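Local coordinates for Alpha/beta hydrolase fold protein (Sphaerobacter thermophilus, PDB 3R0V) that is probably a hydrolase of the alpha/beta hydrolase fold family and binds D-malate in a pocket of the folded chain, at residues Ala70-Arg73 and Glu74-Asp77; Asp139-Ala143 and Glu144-Gly148; Gln168-Ala172 and Pro173-Gly177; Ala190-Gly193 and Asp194-Ile197. All blocks are in the same frame, centred on the assembly; numbering follows the deposited sequence. Where two conformers were deposited one is given.

Overall arrangement
Contact 1 is partly buried and lies near the N-terminal end of helix 71-84, which flanks the central sheet; contacts 2, 3 and 4 are surface contacts at ends of helices in the insertion between strands 111-117 and 209-213. Contact 1 touches contact 4, where V71 packs on A190 and V191. Contact 2 touches contact 3 through G148 O and the W175 ring: G148 lies on helix 147-158, and W175 packs against that helix. The chemistry changes accordingly: a salt bridge along one helix in contact 1, a Schellman motif with an arginine-carboxylate pair in contact 2, an indole and two selenomethionines in contact 3, and backbone, Asx-turn and water bonds in contact 4.

Contact 1: Ala70-Arg73 and Glu74-Asp77; sequences AVER and EIED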
loop_
_atom_site.group_PDB
_atom_site.type_symbol
_atom_site.label_atom_id
_atom_site.label_comp_id
_atom_site.label_asym_id
_atom_site.label_seq_id
_atom_site.Cartn_x
_atom_site.Cartn_y
_atom_site.Cartn_z
ATOM N N ALA A 70 -15.630 -2.213 4.470
ATOM C CA ALA A 70 -15.785 -2.460 3.043
ATOM C C ALA A 70 -14.634 -1.755 2.355
ATOM O O ALA A 70 -14.188 -0.701 2.816
ATOM C CB ALA A 70 -17.122 -1.918 2.528
ATOM N N VAL A 71 -14.146 -2.337 1.262
ATOM C CA VAL A 71 -13.088 -1.701 0.488
ATOM C C VAL A 71 -13.524 -0.292 0.064
ATOM O O VAL A 71 -12.716 0.638 0.078
ATOM C CB VAL A 71 -12.663 -2.554 -0.734
ATOM C CG1 VAL A 71 -11.578 -1.854 -1.544
ATOM C CG2 VAL A 71 -12.183 -3.933 -0.282
ATOM N N GLU A 72 -14.801 -0.124 -0.279
ATOM C CA GLU A 72 -15.307 1.188 -0.676
ATOM C C GLU A 72 -15.073 2.248 0.401
ATOM O O GLU A 72 -14.853 3.422 0.085
ATOM C CB GLU A 72 -16.791 1.102 -1.040
ATOM C CG GLU A 72 -17.320 2.334 -1.770
ATOM C CD GLU A 72 -16.900 2.363 -3.232
ATOM O OE1 GLU A 72 -16.571 1.293 -3.798
ATOM O OE2 GLU A 72 -16.908 3.466 -3.822
ATOM N N ARG A 73 -15.113 1.848 1.671
ATOM C CA ARG A 73 -14.855 2.813 2.736
ATOM C C ARG A 73 -13.418 3.329 2.663
ATOM O O ARG A 73 -13.190 4.510 2.917
ATOM C CB ARG A 73 -15.132 2.242 4.134
ATOM C CG ARG A 73 -16.547 1.724 4.350
ATOM C CD ARG A 73 -17.589 2.856 4.347
ATOM N NE ARG A 73 -18.078 3.135 3.003
ATOM C CZ ARG A 73 -18.940 2.363 2.349
ATOM N NH1 ARG A 73 -19.339 2.705 1.129
ATOM N NH2 ARG A 73 -19.406 1.248 2.909
ATOM N N GLU A 74 -12.455 2.463 2.343
ATOM C CA GLU A 74 -11.070 2.933 2.238
ATOM C C GLU A 74 -10.815 3.778 0.986
ATOM O O GLU A 74 -9.964 4.673 1.003
ATOM C CB GLU A 74 -10.072 1.776 2.335
ATOM C CG GLU A 74 -10.163 1.057 3.677
ATOM C CD GLU A 74 -8.839 0.443 4.098
ATOM O OE1 GLU A 74 -8.601 -0.749 3.814
ATOM O OE2 GLU A 74 -8.018 1.160 4.698
ATOM N N ILE A 75 -11.550 3.512 -0.087
ATOM C CA ILE A 75 -11.507 4.399 -1.249
ATOM C C ILE A 75 -12.051 5.773 -0.838
ATOM O O ILE A 75 -11.468 6.805 -1.185
ATOM C CB ILE A 75 -12.294 3.807 -2.421
ATOM C CG1 ILE A 75 -11.609 2.522 -2.897
ATOM C CG2 ILE A 75 -12.413 4.813 -3.575
ATOM C CD1 ILE A 75 -12.413 1.757 -3.956
ATOM N N GLU A 76 -13.139 5.795 -0.067
ATOM C CA GLU A 76 -13.694 7.048 0.424
ATOM C C GLU A 76 -12.720 7.754 1.372
ATOM O O GLU A 76 -12.631 8.991 1.373
ATOM C CB GLU A 76 -15.044 6.794 1.096
ATOM C CG GLU A 76 -16.116 6.359 0.096
ATOM C CD GLU A 76 -17.335 5.705 0.742
ATOM O OE1 GLU A 76 -17.439 5.666 1.987
ATOM O OE2 GLU A 76 -18.203 5.229 -0.016
ATOM N N ASP A 77 -11.980 6.985 2.170
ATOM C CA ASP A 77 -10.965 7.594 3.033
ATOM C C ASP A 77 -9.919 8.315 2.179
ATOM O O ASP A 77 -9.545 9.457 2.458
ATOM C CB ASP A 77 -10.260 6.559 3.925
ATOM C CG ASP A 77 -11.195 5.871 4.916
ATOM O OD1 ASP A 77 -12.250 6.430 5.268
ATOM O OD2 ASP A 77 -10.849 4.756 5.360
HETATM O O HOH W 1 -17.766 5.639 -2.720
#
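R73 and E76, three residues apart near the N-terminal end of helix 71-84, form a local salt bridge on the side turned from helix 96-106, where loop residues such as S9 and D11 lie alongside. The grip is side-on and bidentate: R73 NE meets E76 OE1 at 2.8 Å, and R73 NH1 meets E76 OE2 at 3.0 Å. The second bond is almost straight (175°). Both acceptors lie in the guanidinium plane, but the carboxylate is turned 36° against it, so OE1 is approached from above its own plane. The arginine chain folds at chi2 and chi3, which brings its end alongside the extended E76 chain.

E76 OE2 takes a second donor. A water donates to E76 OE2 at 2.8 Å and to E72 OE2 at 2.6 Å; it probably eases the proximity of these two carboxylates. Beneath the side chains run the regular helix bonds, such as E76 N to E72 O at 2.9 Å. Turned inward, V71 CG1 loosely meets I75 CD1 at 4.4 Å, and both side chains pack on helix 96-106. Two acids are buried as well, and each is matched: E74 bonds Y69 and R57, while D77 bonds S9 and R58. An i to i+3 salt bridge on one side, with V71 and I75 packed on another, suits a helix flanking the sheet of an alpha/beta hydrolase fold.

Contact 2: Asp139-Ala143 and Glu144-Gly148; sequences DALLA and EGRRG
L141 and R146 meet across a Schellman motif that ends helix 134-143, with CD2 of L141 directly over the guanidinium face and 3.4 Å from R146 CZ. At its edge, the same flat group gives NH1 to E144 OE1 at 3.1 Å, a nearly straight salt bridge (174°) with the acceptor in the guanidinium plane. A bend at chi3 (61°) in the otherwise extended R146 chain turns the group toward this carboxylate. D149 holds NE from the next helix. With an alanine in place of R146, E144 and D149 would probably lose their common cationic partner, and L141 CD2 the flat surface it rests on.

The backbone sets these side chains in place. G145, at positive phi (76°), donates its N to L142 O at 3.0 Å, and R146 N returns to L141 O at 3.0 Å. L141 O also accepts E144 N, from the opposite face of its carbonyl plane. R146 then occupies the N-cap position of helix 147-158, so one helix follows the other after a short link. The other E144 oxygen, OE2, receives a water proton at 3.1 Å, and that water gives its second proton to A140 O at 2.8 Å.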
loop_
_atom_site.group_PDB
_atom_site.type_symbol
_atom_site.label_atom_id
_atom_site.label_comp_id
_atom_site.label_asym_id
_atom_site.label_seq_id
_atom_site.Cartn_x
_atom_site.Cartn_y
_atom_site.Cartn_z
ATOM N N ASP A 139 -8.377 -14.940 11.059
ATOM C CA ASP A 139 -9.412 -14.527 11.997
ATOM C C ASP A 139 -9.270 -15.245 13.331
ATOM O O ASP A 139 -9.443 -14.647 14.390
ATOM C CB ASP A 139 -10.807 -14.792 11.425
ATOM C CG ASP A 139 -11.244 -13.735 10.423
ATOM O OD1 ASP A 139 -10.631 -12.641 10.380
ATOM O OD2 ASP A 139 -12.219 -14.000 9.684
ATOM N N ALA A 140 -8.946 -16.534 13.278
ATOM C CA ALA A 140 -8.821 -17.331 14.501
ATOM C C ALA A 140 -7.665 -16.843 15.374
ATOM O O ALA A 140 -7.787 -16.739 16.600
ATOM C CB ALA A 140 -8.659 -18.795 14.156
ATOM N N LEU A 141 -6.548 -16.523 14.729
ATOM C CA LEU A 141 -5.388 -16.007 15.447
ATOM C C LEU A 141 -5.739 -14.688 16.119
ATOM O O LEU A 141 -5.428 -14.471 17.293
ATOM C CB LEU A 141 -4.208 -15.823 14.486
ATOM C CG LEU A 141 -3.582 -17.130 13.975
ATOM C CD1 LEU A 141 -2.582 -16.802 12.887
ATOM C CD2 LEU A 141 -2.934 -17.920 15.118
ATOM N N LEU A 142 -6.389 -13.801 15.370
ATOM C CA LEU A 142 -6.774 -12.505 15.910
ATOM C C LEU A 142 -7.740 -12.647 17.093
ATOM O O LEU A 142 -7.622 -11.909 18.079
ATOM C CB LEU A 142 -7.345 -11.603 14.814
ATOM C CG LEU A 142 -6.287 -11.160 13.803
ATOM C CD1 LEU A 142 -6.950 -10.533 12.586
ATOM C CD2 LEU A 142 -5.284 -10.191 14.418
ATOM N N ALA A 143 -8.682 -13.587 16.998
ATOM C CA ALA A 143 -9.681 -13.782 18.052
ATOM C C ALA A 143 -9.079 -14.289 19.352
ATOM O O ALA A 143 -9.679 -14.142 20.412
ATOM C CB ALA A 143 -10.786 -14.715 17.578
ATOM N N GLU A 144 -7.905 -14.900 19.256
ATOM C CA GLU A 144 -7.189 -15.416 20.420
ATOM C C GLU A 144 -6.208 -14.379 20.949
ATOM O O GLU A 144 -5.517 -14.627 21.934
ATOM C CB GLU A 144 -6.429 -16.698 20.051
ATOM C CG GLU A 144 -7.337 -17.865 19.714
ATOM C CD GLU A 144 -6.584 -19.072 19.183
ATOM O OE1 GLU A 144 -5.385 -19.224 19.500
ATOM O OE2 GLU A 144 -7.199 -19.875 18.448
ATOM N N GLY A 145 -6.125 -13.230 20.284
ATOM C CA GLY A 145 -5.209 -12.180 20.693
ATOM C C GLY A 145 -3.772 -12.488 20.317
ATOM O O GLY A 145 -2.843 -11.872 20.839
ATOM N N ARG A 146 -3.582 -13.441 19.408
ATOM C CA ARG A 146 -2.241 -13.806 18.972
ATOM C C ARG A 146 -1.846 -12.899 17.819
ATOM O O ARG A 146 -1.758 -13.325 16.674
ATOM C CB ARG A 146 -2.204 -15.271 18.563
ATOM C CG ARG A 146 -2.386 -16.200 19.748
ATOM C CD ARG A 146 -2.719 -17.622 19.337
ATOM N NE ARG A 146 -1.659 -18.214 18.536
ATOM C CZ ARG A 146 -1.744 -19.382 17.914
ATOM N NH1 ARG A 146 -2.851 -20.114 17.995
ATOM N NH2 ARG A 146 -0.712 -19.813 17.206
ATOM N N ARG A 147 -1.624 -11.630 18.136
ATOM C CA ARG A 147 -1.365 -10.608 17.121
ATOM C C ARG A 147 -0.045 -10.817 16.410
ATOM O O ARG A 147 0.060 -10.661 15.184
ATOM C CB ARG A 147 -1.390 -9.219 17.756
ATOM C CG ARG A 147 -2.781 -8.774 18.075
ATOM C CD ARG A 147 -2.828 -7.468 18.830
ATOM N NE ARG A 147 -4.212 -7.029 18.879
ATOM C CZ ARG A 147 -4.740 -6.133 18.053
ATOM N NH1 ARG A 147 -3.991 -5.544 17.127
ATOM N NH2 ARG A 147 -6.023 -5.820 18.165
ATOM N N GLY A 148 0.977 -11.172 17.181
ATOM C CA GLY A 148 2.267 -11.488 16.606
ATOM C C GLY A 148 2.162 -12.671 15.655
ATOM O O GLY A 148 2.700 -12.634 14.543
HETATM O O HOH W 2 -9.785 -18.387 17.700
#

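Contact 3: Gln168-Ala172 and Pro173-Gly177; sequences QMQQA and PMWPG
A172 and W175 are the ends of a type I beta turn linking helix 163-170 to helix 175-180, closed by a bond of W175 N to A172 O at 3.2 Å that is nearly straight at the hydrogen (169°) though the donor stands above the carbonyl plane.

W175 carries most of the side-chain contact. Its CG is anti to the backbone N (chi1 -167°), which swings the indole back beside Q170. In the Q170 conformer described here, one of two deposited, CG sits over the six-membered ring in a CH-pi contact, 3.3 Å from the centroid of that W175 ring and 11° off its normal. The backbone supports the same approach, with Q170 CA 3.5 Å from W175 CD2. M169 CB lies by the CE3-CZ3 side of the ring, 3.9 Å from W175 CZ3. Were an alanine to replace W175, Q170 and M169 would probably face a gap where the indole had been, and the turn would lose its apolar anchor.

The two selenomethionines cross obliquely, M169 CE lying 3.4 Å from M174 SE. Nearer the backbone, M174 CG packs 3.5 Å from A172 CB, and the A172 methyl CB is also tight against P173 CD at 3.4 Å.

The M169 side chain itself is about 6 Å from the bound D-malate and meets M155, a residue of that pocket on helix 147-158. W175 lies against V151 and T152 of the same helix, with a weak bond from its NE1 to E179 within helix 175-180.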
loop_
_atom_site.group_PDB
_atom_site.type_symbol
_atom_site.label_atom_id
_atom_site.label_comp_id
_atom_site.label_asym_id
_atom_site.label_seq_id
_atom_site.Cartn_x
_atom_site.Cartn_y
_atom_site.Cartn_z
ATOM N N GLN A 168 13.508 -12.502 11.769
ATOM C CA GLN A 168 14.332 -11.310 11.943
ATOM C C GLN A 168 13.475 -10.061 12.171
ATOM O O GLN A 168 13.792 -9.234 13.026
ATOM C CB GLN A 168 15.248 -11.110 10.735
ATOM C CG GLN A 168 16.225 -9.965 10.901
ATOM C CD GLN A 168 17.107 -10.136 12.117
ATOM O OE1 GLN A 168 17.552 -11.242 12.424
ATOM N NE2 GLN A 168 17.361 -9.039 12.823
HETATM N N MSE A 169 12.385 -9.929 11.414
HETATM C CA MSE A 169 11.459 -8.804 11.624
HETATM C C MSE A 169 10.938 -8.762 13.060
HETATM O O MSE A 169 10.731 -7.689 13.629
HETATM C CB MSE A 169 10.259 -8.886 10.683
HETATM C CG MSE A 169 10.574 -9.051 9.219
HETATM SE SE MSE A 169 8.913 -9.049 8.208
HETATM C CE MSE A 169 8.530 -7.152 8.404
ATOM N N GLN A 170 10.702 -9.933 13.637
ATOM C CA GLN A 170 10.176 -10.038 14.992
ATOM C C GLN A 170 11.142 -9.457 16.018
ATOM O O GLN A 170 10.748 -9.101 17.130
ATOM C CB GLN A 170 9.876 -11.500 15.323
ATOM C CG GLN A 170 8.736 -12.066 14.510
ATOM C CD GLN A 170 8.756 -13.578 14.416
ATOM O OE1 GLN A 170 9.608 -14.245 15.010
ATOM N NE2 GLN A 170 7.826 -14.127 13.645
ATOM N N GLN A 171 12.413 -9.375 15.640
ATOM C CA GLN A 171 13.445 -8.847 16.521
ATOM C C GLN A 171 13.616 -7.340 16.345
ATOM O O GLN A 171 14.320 -6.699 17.121
ATOM C CB GLN A 171 14.780 -9.554 16.261
ATOM C CG GLN A 171 14.755 -11.053 16.517
ATOM C CD GLN A 171 14.589 -11.386 17.983
ATOM O OE1 GLN A 171 14.685 -10.512 18.844
ATOM N NE2 GLN A 171 14.340 -12.657 18.278
ATOM N N ALA A 172 12.975 -6.778 15.325
ATOM C CA ALA A 172 13.162 -5.368 14.990
ATOM C C ALA A 172 12.211 -4.450 15.754
ATOM O O ALA A 172 11.158 -4.886 16.224
ATOM C CB ALA A 172 13.004 -5.150 13.503
ATOM N N PRO A 173 12.585 -3.170 15.882
ATOM C CA PRO A 173 11.714 -2.185 16.531
ATOM C C PRO A 173 10.353 -2.024 15.849
ATOM O O PRO A 173 9.420 -1.573 16.505
ATOM C CB PRO A 173 12.521 -0.886 16.422
ATOM C CG PRO A 173 13.949 -1.339 16.369
ATOM C CD PRO A 173 13.915 -2.612 15.568
HETATM N N MSE A 174 10.242 -2.392 14.574
HETATM C CA MSE A 174 8.983 -2.294 13.827
HETATM C C MSE A 174 7.872 -3.215 14.345
HETATM O O MSE A 174 6.679 -2.958 14.129
HETATM C CB MSE A 174 9.234 -2.641 12.354
HETATM C CG MSE A 174 9.942 -3.998 12.159
HETATM SE SE MSE A 174 9.889 -4.717 10.339
HETATM C CE MSE A 174 9.377 -3.092 9.407
ATOM N N TRP A 175 8.258 -4.300 15.009
ATOM C CA TRP A 175 7.313 -5.381 15.265
ATOM C C TRP A 175 6.131 -5.001 16.171
ATOM O O TRP A 175 4.991 -5.301 15.830
ATOM C CB TRP A 175 8.035 -6.632 15.767
ATOM C CG TRP A 175 7.176 -7.868 15.763
ATOM C CD1 TRP A 175 6.505 -8.402 16.822
ATOM C CD2 TRP A 175 6.913 -8.725 14.645
ATOM N NE1 TRP A 175 5.849 -9.546 16.440
ATOM C CE2 TRP A 175 6.078 -9.766 15.106
ATOM C CE3 TRP A 175 7.313 -8.725 13.304
ATOM C CZ2 TRP A 175 5.626 -10.792 14.273
ATOM C CZ3 TRP A 175 6.858 -9.754 12.470
ATOM C CH2 TRP A 175 6.033 -10.780 12.972
ATOM N N PRO A 176 6.383 -4.343 17.321
ATOM C CA PRO A 176 5.224 -3.986 18.152
ATOM C C PRO A 176 4.192 -3.112 17.424
ATOM O O PRO A 176 2.989 -3.306 17.632
ATOM C CB PRO A 176 5.850 -3.221 19.323
ATOM C CG PRO A 176 7.252 -3.735 19.402
ATOM C CD PRO A 176 7.663 -4.012 17.978
ATOM N N GLY A 177 4.648 -2.196 16.571
ATOM C CA GLY A 177 3.737 -1.361 15.805
ATOM C C GLY A 177 2.873 -2.184 14.866
ATOM O O GLY A 177 1.700 -1.883 14.659
#

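Contact 4: Ala190-Gly193 and Asp194-Ile197; sequences AVMG and DNTI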
loop_
_atom_site.group_PDB
_atom_site.type_symbol
_atom_site.label_atom_id
_atom_site.label_comp_id
_atom_site.label_asym_id
_atom_site.label_seq_id
_atom_site.Cartn_x
_atom_site.Cartn_y
_atom_site.Cartn_z
ATOM N N ALA A 190 -9.088 -8.077 1.996
ATOM C CA ALA A 190 -10.241 -7.656 1.204
ATOM C C ALA A 190 -9.861 -6.750 0.023
ATOM O O ALA A 190 -10.394 -6.898 -1.079
ATOM C CB ALA A 190 -11.279 -6.970 2.103
ATOM N N VAL A 191 -8.949 -5.810 0.258
ATOM C CA VAL A 191 -8.468 -4.934 -0.805
ATOM C C VAL A 191 -7.891 -5.768 -1.956
ATOM O O VAL A 191 -8.177 -5.518 -3.131
ATOM C CB VAL A 191 -7.389 -3.976 -0.273
ATOM C CG1 VAL A 191 -6.642 -3.295 -1.434
ATOM C CG2 VAL A 191 -8.011 -2.960 0.677
HETATM N N MSE A 192 -7.082 -6.763 -1.606
HETATM C CA MSE A 192 -6.371 -7.561 -2.596
HETATM C C MSE A 192 -7.210 -8.666 -3.241
HETATM O O MSE A 192 -6.782 -9.271 -4.216
HETATM C CB MSE A 192 -5.079 -8.138 -1.979
HETATM C CG MSE A 192 -4.073 -7.049 -1.587
HETATM SE SE MSE A 192 -3.550 -5.911 -3.084
HETATM C CE MSE A 192 -3.035 -7.344 -4.279
ATOM N N GLY A 193 -8.391 -8.932 -2.696
ATOM C CA GLY A 193 -9.251 -9.977 -3.233
ATOM C C GLY A 193 -8.562 -11.319 -3.096
ATOM O O GLY A 193 -8.141 -11.681 -1.999
ATOM N N ASP A 194 -8.430 -12.055 -4.199
ATOM C CA ASP A 194 -7.682 -13.317 -4.186
ATOM C C ASP A 194 -6.328 -13.162 -4.887
ATOM O O ASP A 194 -5.713 -14.143 -5.337
ATOM C CB ASP A 194 -8.484 -14.433 -4.855
ATOM C CG ASP A 194 -8.804 -14.132 -6.310
ATOM O OD1 ASP A 194 -8.341 -13.084 -6.833
ATOM O OD2 ASP A 194 -9.505 -14.951 -6.937
ATOM N N ASN A 195 -5.888 -11.913 -4.967
ATOM C CA ASN A 195 -4.626 -11.519 -5.587
ATOM C C ASN A 195 -4.616 -11.531 -7.100
ATOM O O ASN A 195 -3.598 -11.236 -7.705
ATOM C CB ASN A 195 -3.448 -12.335 -5.058
ATOM C CG ASN A 195 -3.289 -12.212 -3.566
ATOM O OD1 ASN A 195 -3.516 -11.148 -2.986
ATOM N ND2 ASN A 195 -2.913 -13.308 -2.930
ATOM N N THR A 196 -5.737 -11.862 -7.720
ATOM C CA THR A 196 -5.790 -11.753 -9.164
ATOM C C THR A 196 -6.031 -10.300 -9.595
ATOM O O THR A 196 -6.727 -9.530 -8.914
ATOM C CB THR A 196 -6.807 -12.735 -9.796
ATOM O OG1 THR A 196 -8.124 -12.409 -9.364
ATOM C CG2 THR A 196 -6.487 -14.171 -9.389
ATOM N N ILE A 197 -5.427 -9.917 -10.712
ATOM C CA ILE A 197 -5.577 -8.548 -11.194
ATOM C C ILE A 197 -6.933 -8.330 -11.864
ATOM O O ILE A 197 -7.320 -9.098 -12.738
ATOM C CB ILE A 197 -4.479 -8.195 -12.209
ATOM C CG1 ILE A 197 -3.097 -8.323 -11.568
ATOM C CG2 ILE A 197 -4.709 -6.778 -12.762
ATOM C CD1 ILE A 197 -1.969 -8.135 -12.535
HETATM O O HOH W 3 -8.237 -9.879 -6.593
HETATM O O HOH W 4 -5.620 -11.814 -1.277
#
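D194 follows G193 directly, and the two fill the central positions of a type II' beta turn from M192 to N195 that breaks off helix 185-192. G193 has the positive phi of the first corner (63°), and a side chain there would run into D194 N. The D194 carboxylate looks onward instead of back: OD1 accepts T196 N at 3.0 Å, which makes an Asx turn, and T196 OG1 at 2.6 Å. The hydroxyl comes in on the syn lone pair, the amide from above the carboxylate plane. With chi1 at 61°, CG of D194 lies between its own N and carbonyl carbon, which places OD1 for this double acceptance.

N195 closes the turn, its N giving a bond to M192 O at 2.9 Å. Its side chain crosses that of selenomethionine M192 at about a right angle, bringing OD1 to 3.5 Å from M192 CB. A water fixes the amide further, donating to N195 OD1 at 2.8 Å and to G193 O at 2.6 Å, while ND2 bonds a glycerol, probably from the crystallisation liquor.

T196 O lies 2.8 Å from a second water, close also to M192 O.

I197 leads out of the loop and packs on E227 and L228 of helix 219-231. N195 pairs by backbone with A122. The M192 side chain touches S96, a malate-binding residue at the start of helix 96-106, and is itself about 6 Å from the bound D-malate. Before the turn, A190 and V191 lie against V71 and E74 of helix 71-84.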